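Local atomic coordinates of myosin-I heavy chain (Dictyostelium discoideum, PDB entry 5EJR), a protein that is an actin-based class VII motor ATPase acting in early phagocytosis and adhesion, represented here by its C-terminal MyTH4-FERM tail domain. Residues G244-Q247 with Q248-K251; T231-E234 with I235-T238; S4-A7 with Q8-S11; L144-P147 with F148-L152. All coordinates share one frame; numbering follows the deposited sequence.

Contact 1: G244-Q247 with Q248-K251; sequences GISQ and QSIK. With EDO (1,2-ethanediol), chain G.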
loop_
_atom_site.group_PDB
_atom_site.type_symbol
_atom_site.label_atom_id
_atom_site.label_comp_id
_atom_site.label_asym_id
_atom_site.label_seq_id
_atom_site.Cartn_x
_atom_site.Cartn_y
_atom_site.Cartn_z
ATOM N N GLY A 244 -3.661 -21.000 7.531
ATOM C CA GLY A 244 -4.412 -22.236 7.387
ATOM C C GLY A 244 -5.794 -22.068 6.774
ATOM O O GLY A 244 -6.586 -23.006 6.833
ATOM N N ILE A 245 -6.109 -20.883 6.177
ATOM C CA ILE A 245 -7.408 -20.650 5.532
ATOM C C ILE A 245 -7.395 -21.532 4.263
ATOM O O ILE A 245 -6.362 -21.583 3.592
ATOM C CB ILE A 245 -7.581 -19.131 5.215
ATOM C CG1 ILE A 245 -7.661 -18.287 6.522
ATOM C CG2 ILE A 245 -8.783 -18.860 4.279
ATOM C CD1 ILE A 245 -7.311 -16.804 6.366
ATOM N N SER A 246 -8.499 -22.262 3.982
ATOM C CA SER A 246 -8.578 -23.138 2.831
ATOM C C SER A 246 -8.547 -22.355 1.553
ATOM O O SER A 246 -8.972 -21.199 1.516
ATOM C CB SER A 246 -9.811 -24.040 2.875
ATOM O OG SER A 246 -10.957 -23.399 2.331
ATOM N N GLN A 247 -8.089 -23.020 0.486
ATOM C CA GLN A 247 -7.948 -22.441 -0.842
ATOM C C GLN A 247 -9.177 -21.673 -1.295
ATOM O O GLN A 247 -9.045 -20.530 -1.720
ATOM C CB GLN A 247 -7.539 -23.535 -1.861
ATOM C CG GLN A 247 -7.735 -23.181 -3.358
ATOM C CD GLN A 247 -7.038 -21.915 -3.797
ATOM O OE1 GLN A 247 -5.946 -21.569 -3.329
ATOM N NE2 GLN A 247 -7.694 -21.170 -4.672
ATOM N N GLN A 248 -10.363 -22.264 -1.153
ATOM C CA GLN A 248 -11.613 -21.650 -1.603
ATOM C C GLN A 248 -12.044 -20.411 -0.813
ATOM O O GLN A 248 -12.793 -19.591 -1.348
ATOM C CB GLN A 248 -12.742 -22.690 -1.634
ATOM C CG GLN A 248 -12.602 -23.700 -2.784
ATOM C CD GLN A 248 -12.681 -23.069 -4.161
ATOM O OE1 GLN A 248 -13.758 -22.711 -4.648
ATOM N NE2 GLN A 248 -11.536 -22.929 -4.820
ATOM N N SER A 249 -11.565 -20.261 0.435
ATOM C CA SER A 249 -11.955 -19.128 1.287
ATOM C C SER A 249 -11.060 -17.913 1.151
ATOM O O SER A 249 -11.455 -16.812 1.537
ATOM C CB SER A 249 -11.975 -19.556 2.751
ATOM O OG SER A 249 -12.935 -20.573 2.973
ATOM N N ILE A 250 -9.847 -18.109 0.638
ATOM C CA ILE A 250 -8.824 -17.069 0.541
ATOM C C ILE A 250 -9.318 -15.827 -0.213
ATOM O O ILE A 250 -9.033 -14.699 0.218
ATOM C CB ILE A 250 -7.501 -17.678 -0.025
ATOM C CG1 ILE A 250 -6.805 -18.459 1.120
ATOM C CG2 ILE A 250 -6.569 -16.582 -0.567
ATOM C CD1 ILE A 250 -5.658 -19.322 0.761
ATOM N N LYS A 251 -10.136 -16.024 -1.250
ATOM C CA LYS A 251 -10.684 -14.904 -2.018
ATOM C C LYS A 251 -11.604 -13.991 -1.210
ATOM O O LYS A 251 -11.900 -12.915 -1.676
ATOM C CB LYS A 251 -11.423 -15.381 -3.288
ATOM C CG LYS A 251 -12.705 -16.173 -3.016
ATOM C CD LYS A 251 -13.400 -16.642 -4.315
ATOM C CE LYS A 251 -12.620 -17.666 -5.121
ATOM N NZ LYS A 251 -12.581 -19.002 -4.480
HETATM C C1 EDO G . -15.944 -19.833 1.770
HETATM O O1 EDO G . -16.790 -19.399 0.724
HETATM C C2 EDO G . -16.373 -19.186 3.106
HETATM O O2 EDO G . -15.720 -19.855 4.182
HETATM O O HOH W 1 -10.098 -18.477 -2.995
#
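At Ile-245, chi1 of -66° puts the CG2 branch opposite the backbone N; at Ile-250, chi1 of -77° brings CG1 to meet it. The residues lie in the turn between helix 232-243 and strand 253-259 of the ubiquitin-like lobe of the FERM domain. A Schellman motif with Gly-244 at C-prime ends the helix just before it. Ile-245 CG2 then packs against Ile-250 CG1 at 3.7 Å and against Ser-249 CB at 3.6 Å. Ile-250 CD1 lies against the backbone carbonyl of Ile-245. The two side chains cross obliquely, and Cys-240 of the preceding helix touches both. With an alanine here instead of Ile-250, Ile-245 CG2 would probably lose much of its apolar cover, and a gap would open beside Cys-240.

The backbone turns tightly here. Ser-249 N donates to Ser-246 O at 3.0 Å, from above the carbonyl plane. Ile-250 N makes only weak bonds, to Ser-246 O and Gln-247 O. Asp-316 bonds to both Ser-246 N and Ser-249 OG and so ties the turn to the region of helix 317-332. An ethanediol O2 also donates to Ser-249 OG, at 3.1 Å. Lys-251 curls back, and its NZ donates to Gln-248 O at 3.2 Å. One water donates to Gln-247 O at 2.6 Å and accepts from both Lys-251 N and Lys-251 NZ.

Contact 2: T231-E234 with I235-T238; sequences TIRE and ITDT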
loop_
_atom_site.group_PDB
_atom_site.type_symbol
_atom_site.label_atom_id
_atom_site.label_comp_id
_atom_site.label_asym_id
_atom_site.label_seq_id
_atom_site.Cartn_x
_atom_site.Cartn_y
_atom_site.Cartn_z
ATOM N N THR A 231 2.079 -7.655 -5.189
ATOM C CA THR A 231 0.803 -6.958 -5.007
ATOM C C THR A 231 0.181 -7.331 -3.656
ATOM O O THR A 231 0.512 -8.366 -3.054
ATOM C CB THR A 231 -0.190 -7.293 -6.120
ATOM O OG1 THR A 231 -0.495 -8.685 -6.050
ATOM C CG2 THR A 231 0.285 -6.870 -7.502
ATOM N N ILE A 232 -0.778 -6.520 -3.210
ATOM C CA ILE A 232 -1.517 -6.762 -1.970
ATOM C C ILE A 232 -2.312 -8.084 -2.085
ATOM O O ILE A 232 -2.398 -8.829 -1.106
ATOM C CB ILE A 232 -2.361 -5.496 -1.642
ATOM C CG1 ILE A 232 -1.406 -4.323 -1.266
ATOM C CG2 ILE A 232 -3.460 -5.742 -0.560
ATOM C CD1 ILE A 232 -0.684 -4.362 0.155
ATOM N N ARG A 233 -2.774 -8.424 -3.312
ATOM C CA ARG A 233 -3.507 -9.674 -3.545
ATOM C C ARG A 233 -2.624 -10.875 -3.285
ATOM O O ARG A 233 -3.067 -11.812 -2.616
ATOM C CB ARG A 233 -4.132 -9.739 -4.943
ATOM C CG ARG A 233 -4.997 -10.990 -5.195
ATOM C CD ARG A 233 -6.291 -11.013 -4.365
ATOM N NE ARG A 233 -6.205 -11.907 -3.206
ATOM C CZ ARG A 233 -7.124 -11.993 -2.242
ATOM N NH1 ARG A 233 -8.198 -11.210 -2.263
ATOM N NH2 ARG A 233 -6.965 -12.844 -1.241
ATOM N N GLU A 234 -1.365 -10.833 -3.764
ATOM C CA GLU A 234 -0.384 -11.909 -3.557
ATOM C C GLU A 234 -0.010 -12.087 -2.093
ATOM O O GLU A 234 0.054 -13.230 -1.649
ATOM C CB GLU A 234 0.883 -11.719 -4.434
ATOM C CG GLU A 234 0.597 -11.816 -5.930
ATOM C CD GLU A 234 1.669 -11.288 -6.873
ATOM O OE1 GLU A 234 2.453 -10.399 -6.465
ATOM O OE2 GLU A 234 1.697 -11.737 -8.043
ATOM N N ILE A 235 0.249 -10.992 -1.338
ATOM C CA ILE A 235 0.550 -11.136 0.088
ATOM C C ILE A 235 -0.660 -11.631 0.872
ATOM O O ILE A 235 -0.461 -12.368 1.831
ATOM C CB ILE A 235 1.213 -9.958 0.828
ATOM C CG1 ILE A 235 0.452 -8.644 0.632
ATOM C CG2 ILE A 235 2.705 -9.818 0.512
ATOM C CD1 ILE A 235 0.368 -7.852 1.923
ATOM N N THR A 236 -1.905 -11.202 0.503
ATOM C CA THR A 236 -3.116 -11.685 1.183
ATOM C C THR A 236 -3.177 -13.206 0.992
ATOM O O THR A 236 -3.395 -13.927 1.960
ATOM C CB THR A 236 -4.404 -11.005 0.645
ATOM O OG1 THR A 236 -4.301 -9.582 0.774
ATOM C CG2 THR A 236 -5.646 -11.466 1.389
ATOM N N ASP A 237 -2.933 -13.682 -0.237
ATOM C CA ASP A 237 -2.943 -15.109 -0.568
ATOM C C ASP A 237 -1.941 -15.928 0.246
ATOM O O ASP A 237 -2.303 -16.976 0.795
ATOM C CB ASP A 237 -2.716 -15.302 -2.066
ATOM C CG ASP A 237 -3.921 -14.951 -2.903
ATOM O OD1 ASP A 237 -4.869 -14.332 -2.357
ATOM O OD2 ASP A 237 -3.919 -15.283 -4.110
ATOM N N THR A 238 -0.703 -15.423 0.372
ATOM C CA THR A 238 0.354 -16.116 1.105
ATOM C C THR A 238 0.085 -16.140 2.611
ATOM O O THR A 238 0.126 -17.221 3.193
ATOM C CB THR A 238 1.768 -15.563 0.751
ATOM O OG1 THR A 238 1.967 -14.269 1.340
ATOM C CG2 THR A 238 2.022 -15.501 -0.753
#
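Ile-235 N to Thr-231 O, Thr-236 N to Ile-232 O, Asp-237 N to Arg-233 O and Thr-238 N to Glu-234 O are regular i to i+4 helical bonds. Across this first turn, Arg-233 and Asp-237 form a salt bridge. Arg-233 starts with CG anti to the backbone N (chi1 -176°), then bends at chi2 and chi3, which brings the guanidinium forward along the helix to the next turn. It grips the carboxylate side-on, with both nitrogens on one oxygen: NE to Asp-237 OD1 is 2.9 Å and NH2 to Asp-237 OD1 is 2.8 Å. That oxygen lies near the guanidinium plane, but the guanidinium and carboxylate planes are turned 46° apart. Thr-236 lies over one face of the guanidinium, its CG2 3.2 Å from Arg-233 NH2. Arg-233 NH1 also bonds to Phe-253 O.

The start of helix 232-243 is closed by a capping box. Thr-231 OG1 accepts from Glu-234 N at 3.3 Å, and Glu-234 OE1 accepts from Thr-231 N at 3.0 Å. This helix belongs to the ubiquitin-like lobe of the FERM domain. A leucine in place of Arg-233 would probably leave the Asp-237 carboxylate without its charged mate and the carbonyl of Phe-253 without this donor.

Thr-236 OG1 donates to Ile-232 O at 2.8 Å, on the face opposite Thr-236 N, so this carbonyl takes two bonds. Ile-232 and Ile-235 run alongside each other. Their CD1 atoms are 4.1 Å apart, and both side chains touch Ile-255 of strand 253-259 and Ile-274 of helix 274-283.

Contact 3: S4-A7 with Q8-S11; sequences SQLA and QWAS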
loop_
_atom_site.group_PDB
_atom_site.type_symbol
_atom_site.label_atom_id
_atom_site.label_comp_id
_atom_site.label_asym_id
_atom_site.label_seq_id
_atom_site.Cartn_x
_atom_site.Cartn_y
_atom_site.Cartn_z
ATOM N N SER A 4 33.889 5.322 -25.467
ATOM C CA SER A 4 32.887 4.332 -25.054
ATOM C C SER A 4 31.536 4.604 -25.712
ATOM O O SER A 4 31.333 5.694 -26.248
ATOM C CB SER A 4 32.732 4.328 -23.537
ATOM O OG SER A 4 32.102 5.512 -23.070
ATOM N N GLN A 5 30.609 3.625 -25.659
ATOM C CA GLN A 5 29.261 3.766 -26.222
ATOM C C GLN A 5 28.510 4.910 -25.535
ATOM O O GLN A 5 27.825 5.669 -26.220
ATOM C CB GLN A 5 28.475 2.451 -26.140
ATOM C CG GLN A 5 29.007 1.355 -27.053
ATOM C CD GLN A 5 28.370 1.373 -28.420
ATOM O OE1 GLN A 5 28.631 2.256 -29.251
ATOM N NE2 GLN A 5 27.555 0.366 -28.699
ATOM N N LEU A 6 28.697 5.075 -24.198
ATOM C CA LEU A 6 28.077 6.158 -23.427
ATOM C C LEU A 6 28.602 7.534 -23.870
ATOM O O LEU A 6 27.801 8.445 -24.064
ATOM C CB LEU A 6 28.230 5.956 -21.895
ATOM C CG LEU A 6 27.750 7.108 -20.979
ATOM C CD1 LEU A 6 26.229 7.259 -20.993
ATOM C CD2 LEU A 6 28.229 6.927 -19.564
ATOM N N ALA A 7 29.937 7.674 -24.028
ATOM C CA ALA A 7 30.594 8.911 -24.468
ATOM C C ALA A 7 30.135 9.292 -25.872
ATOM O O ALA A 7 29.894 10.472 -26.119
ATOM C CB ALA A 7 32.110 8.749 -24.430
ATOM N N GLN A 8 29.976 8.293 -26.778
ATOM C CA GLN A 8 29.498 8.488 -28.155
ATOM C C GLN A 8 28.067 9.027 -28.160
ATOM O O GLN A 8 27.748 9.903 -28.968
ATOM C CB GLN A 8 29.568 7.190 -28.957
ATOM C CG GLN A 8 30.978 6.823 -29.425
ATOM C CD GLN A 8 31.041 5.462 -30.080
ATOM O OE1 GLN A 8 30.097 5.003 -30.743
ATOM N NE2 GLN A 8 32.176 4.792 -29.931
ATOM N N TRP A 9 27.217 8.517 -27.229
ATOM C CA TRP A 9 25.832 8.948 -27.043
ATOM C C TRP A 9 25.820 10.386 -26.501
ATOM O O TRP A 9 25.042 11.208 -26.968
ATOM C CB TRP A 9 25.092 7.970 -26.092
ATOM C CG TRP A 9 23.700 8.395 -25.700
ATOM C CD1 TRP A 9 22.530 8.032 -26.301
ATOM C CD2 TRP A 9 23.342 9.244 -24.602
ATOM N NE1 TRP A 9 21.463 8.612 -25.649
ATOM C CE2 TRP A 9 21.933 9.339 -24.587
ATOM C CE3 TRP A 9 24.074 9.898 -23.599
ATOM C CZ2 TRP A 9 21.245 10.082 -23.623
ATOM C CZ3 TRP A 9 23.397 10.658 -22.663
ATOM C CH2 TRP A 9 21.998 10.754 -22.686
ATOM N N ALA A 10 26.677 10.680 -25.520
ATOM C CA ALA A 10 26.783 11.993 -24.892
ATOM C C ALA A 10 27.406 13.057 -25.808
ATOM O O ALA A 10 27.168 14.244 -25.585
ATOM C CB ALA A 10 27.586 11.887 -23.615
ATOM N N SER A 11 28.203 12.635 -26.826
ATOM C CA SER A 11 28.893 13.532 -27.770
ATOM C C SER A 11 27.965 14.550 -28.459
ATOM O O SER A 11 28.336 15.715 -28.607
ATOM C CB SER A 11 29.682 12.734 -28.803
ATOM O OG SER A 11 28.860 12.218 -29.840
#
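Leu-6 and Trp-9 make the packed side of this short helix. With Trp-9 CG anti to the backbone N (chi1 173°), the indole is set beside Leu-6, whose CD1 is 4.3 Å from Trp-9 CE3 in the six-membered ring. The backbone itself places Trp-9 CB 3.4 Å from Leu-6 O. That carbonyl oxygen lies at the indole edge, near the ring plane. Both side chains lie on Leu-144 of helix 142-159 and also touch helix 104-113. Arg-13 adds a cation-pi contact to the Trp-9 ring. Ala-10, also buried, has CB near Leu-6 O and touches Phe-42.

Helix 5-11 is N-capped by Ser-4, whose OG accepts from Ala-7 N at 3.2 Å. The i to i+4 backbone bonds begin with Gln-8 N to Ser-4 O. They run through to Ser-11 N on Ala-7 O, which is weak. In this way a short N-terminal helix is laid against helices of the MyTH4 domain.

The solvent side is looser. Gln-5 and Gln-8 are both exposed, and their amide planes are 70° apart. Gln-5 OE1 stands 3.5 Å from Gln-8 OE1; both are acceptors and make no bond. Gln-8 instead extends its chain back past the helix start, with CG 3.4 Å from Ser-4 O, and its NE2 bonds to Asp-3 O. At the other end Ser-11 OG donates to Gln-8 O at 2.7 Å.

Contact 4: L144-P147 with F148-L152; sequences LLQP and FMEQL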
loop_
_atom_site.group_PDB
_atom_site.type_symbol
_atom_site.label_atom_id
_atom_site.label_comp_id
_atom_site.label_asym_id
_atom_site.label_seq_id
_atom_site.Cartn_x
_atom_site.Cartn_y
_atom_site.Cartn_z
ATOM N N LEU A 144 19.581 5.735 -24.882
ATOM C CA LEU A 144 20.521 5.618 -23.763
ATOM C C LEU A 144 20.669 4.188 -23.223
ATOM O O LEU A 144 21.759 3.846 -22.777
ATOM C CB LEU A 144 20.168 6.602 -22.625
ATOM C CG LEU A 144 21.075 6.621 -21.373
ATOM C CD1 LEU A 144 22.460 7.165 -21.680
ATOM C CD2 LEU A 144 20.465 7.428 -20.263
ATOM N N LEU A 145 19.598 3.368 -23.266
ATOM C CA LEU A 145 19.556 1.999 -22.715
ATOM C C LEU A 145 20.821 1.149 -22.963
ATOM O O LEU A 145 21.504 0.843 -21.989
ATOM C CB LEU A 145 18.293 1.232 -23.165
ATOM C CG LEU A 145 18.040 -0.124 -22.493
ATOM C CD1 LEU A 145 17.727 0.026 -20.995
ATOM C CD2 LEU A 145 16.945 -0.887 -23.202
ATOM N N GLN A 146 21.135 0.772 -24.224
ATOM C CA GLN A 146 22.311 -0.052 -24.531
ATOM C C GLN A 146 23.647 0.625 -24.139
ATOM O O GLN A 146 24.374 0.012 -23.352
ATOM C CB GLN A 146 22.320 -0.541 -25.990
ATOM C CG GLN A 146 22.844 -1.968 -26.140
ATOM C CD GLN A 146 21.910 -3.006 -25.549
ATOM O OE1 GLN A 146 20.795 -3.236 -26.038
ATOM N NE2 GLN A 146 22.353 -3.659 -24.484
ATOM N N PRO A 147 23.979 1.873 -24.588
ATOM C CA PRO A 147 25.242 2.500 -24.143
ATOM C C PRO A 147 25.434 2.563 -22.620
ATOM O O PRO A 147 26.543 2.283 -22.152
ATOM C CB PRO A 147 25.179 3.904 -24.763
ATOM C CG PRO A 147 24.296 3.761 -25.939
ATOM C CD PRO A 147 23.255 2.764 -25.525
ATOM N N PHE A 148 24.361 2.890 -21.854
ATOM C CA PHE A 148 24.399 2.984 -20.386
ATOM C C PHE A 148 24.671 1.619 -19.741
ATOM O O PHE A 148 25.404 1.551 -18.743
ATOM C CB PHE A 148 23.105 3.608 -19.821
ATOM C CG PHE A 148 23.130 3.944 -18.342
ATOM C CD1 PHE A 148 22.727 3.010 -17.388
ATOM C CD2 PHE A 148 23.503 5.207 -17.906
ATOM C CE1 PHE A 148 22.732 3.325 -16.022
ATOM C CE2 PHE A 148 23.522 5.516 -16.537
ATOM C CZ PHE A 148 23.121 4.576 -15.605
ATOM N N MET A 149 24.065 0.544 -20.301
ATOM C CA MET A 149 24.233 -0.828 -19.815
ATOM C C MET A 149 25.674 -1.287 -20.029
ATOM O O MET A 149 26.300 -1.793 -19.085
ATOM C CB MET A 149 23.237 -1.789 -20.481
ATOM C CG MET A 149 21.877 -1.775 -19.821
ATOM S SD MET A 149 20.905 -3.245 -20.224
ATOM C CE MET A 149 20.334 -2.828 -21.824
ATOM N N GLU A 150 26.212 -1.049 -21.252
ATOM C CA GLU A 150 27.599 -1.362 -21.631
ATOM C C GLU A 150 28.604 -0.688 -20.699
ATOM O O GLU A 150 29.619 -1.287 -20.357
ATOM C CB GLU A 150 27.880 -0.983 -23.101
ATOM C CG GLU A 150 27.136 -1.832 -24.126
ATOM C CD GLU A 150 27.338 -3.339 -24.073
ATOM O OE1 GLU A 150 28.458 -3.792 -23.739
ATOM O OE2 GLU A 150 26.372 -4.068 -24.397
ATOM N N GLN A 151 28.292 0.537 -20.251
ATOM C CA GLN A 151 29.097 1.290 -19.300
ATOM C C GLN A 151 29.068 0.600 -17.934
ATOM O O GLN A 151 30.126 0.417 -17.342
ATOM C CB GLN A 151 28.605 2.742 -19.199
ATOM C CG GLN A 151 29.502 3.648 -18.341
ATOM C CD GLN A 151 30.798 4.111 -18.989
ATOM O OE1 GLN A 151 31.110 3.812 -20.151
ATOM N NE2 GLN A 151 31.580 4.884 -18.243
ATOM N N LEU A 152 27.866 0.212 -17.435
ATOM C CA LEU A 152 27.722 -0.496 -16.155
ATOM C C LEU A 152 28.501 -1.809 -16.206
ATOM O O LEU A 152 29.237 -2.106 -15.267
ATOM C CB LEU A 152 26.238 -0.775 -15.825
ATOM C CG LEU A 152 25.319 0.411 -15.528
ATOM C CD1 LEU A 152 23.937 -0.083 -15.148
ATOM C CD2 LEU A 152 25.864 1.303 -14.411
HETATM O O HOH W 2 29.446 2.569 -22.909
#
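Leu-145 and Met-149 make the main apolar contact, extending in one direction from the helix. Met-149 bends at chi3 (-79°), which turns its methyl back toward the preceding turn. Met-149 CE then meets Leu-145 CG at 3.6 Å, with both Leu-145 methyls close behind. The same CE touches Gln-146 NE2 at 3.4 Å. Leu-144 packs more lightly, with its CG 4.0 Å from Phe-148 CB. The Phe-148 ring leads off to Tyr-108, which it meets edge-to-face, and to Leu-177 of helix 164-178.

Among the polar side chains, Gln-146 is exposed and Glu-150 partly so. Gln-146 NE2 is 4.0 Å from Glu-150 OE2, too long to count as a bond. Gln-151 instead faces helices 5-11 and 104-113: it touches Leu-6, and its NE2 bonds to Tyr-112 OH. A water donates to Pro-147 O at 3.0 Å and makes a weak, longer bond to Gln-151 OE1.

The backbone bonds follow the i to i+4 pattern. Phe-148 N meets Leu-144 O at 2.9 Å, nearly in line with the carbonyl, and Glu-150 N meets Gln-146 O in much the same way. Gln-151 N donates to Pro-147 O. Pro-147 has no N-H to give to the turn before. The result is a proline kink within helix 142-159, one of the packed helices of the MyTH4 domain.

Along the chain the order is contact 3, contact 4, contact 2, contact 1. They form two pairs. Contacts 3 and 4 have centres 9 Å apart and touch: helix 5-11 lies against helix 142-159 of the MyTH4 domain. Contacts 2 and 1 have centres 12 Å apart in the ubiquitin-like lobe of the FERM domain. Helix 232-243 carries contact 2, and the turn after it contact 1. Ile-250 O probably takes a weak hydrogen bond from Arg-233 NH2 (3.1 Å), and Ile-250 CG2 packs on Asp-237 OD1. The nearest atoms of contacts 2 and 4 are about 23 Å apart. The pairs thus fall in the MyTH4 part and in one FERM lobe of this C-terminal piece.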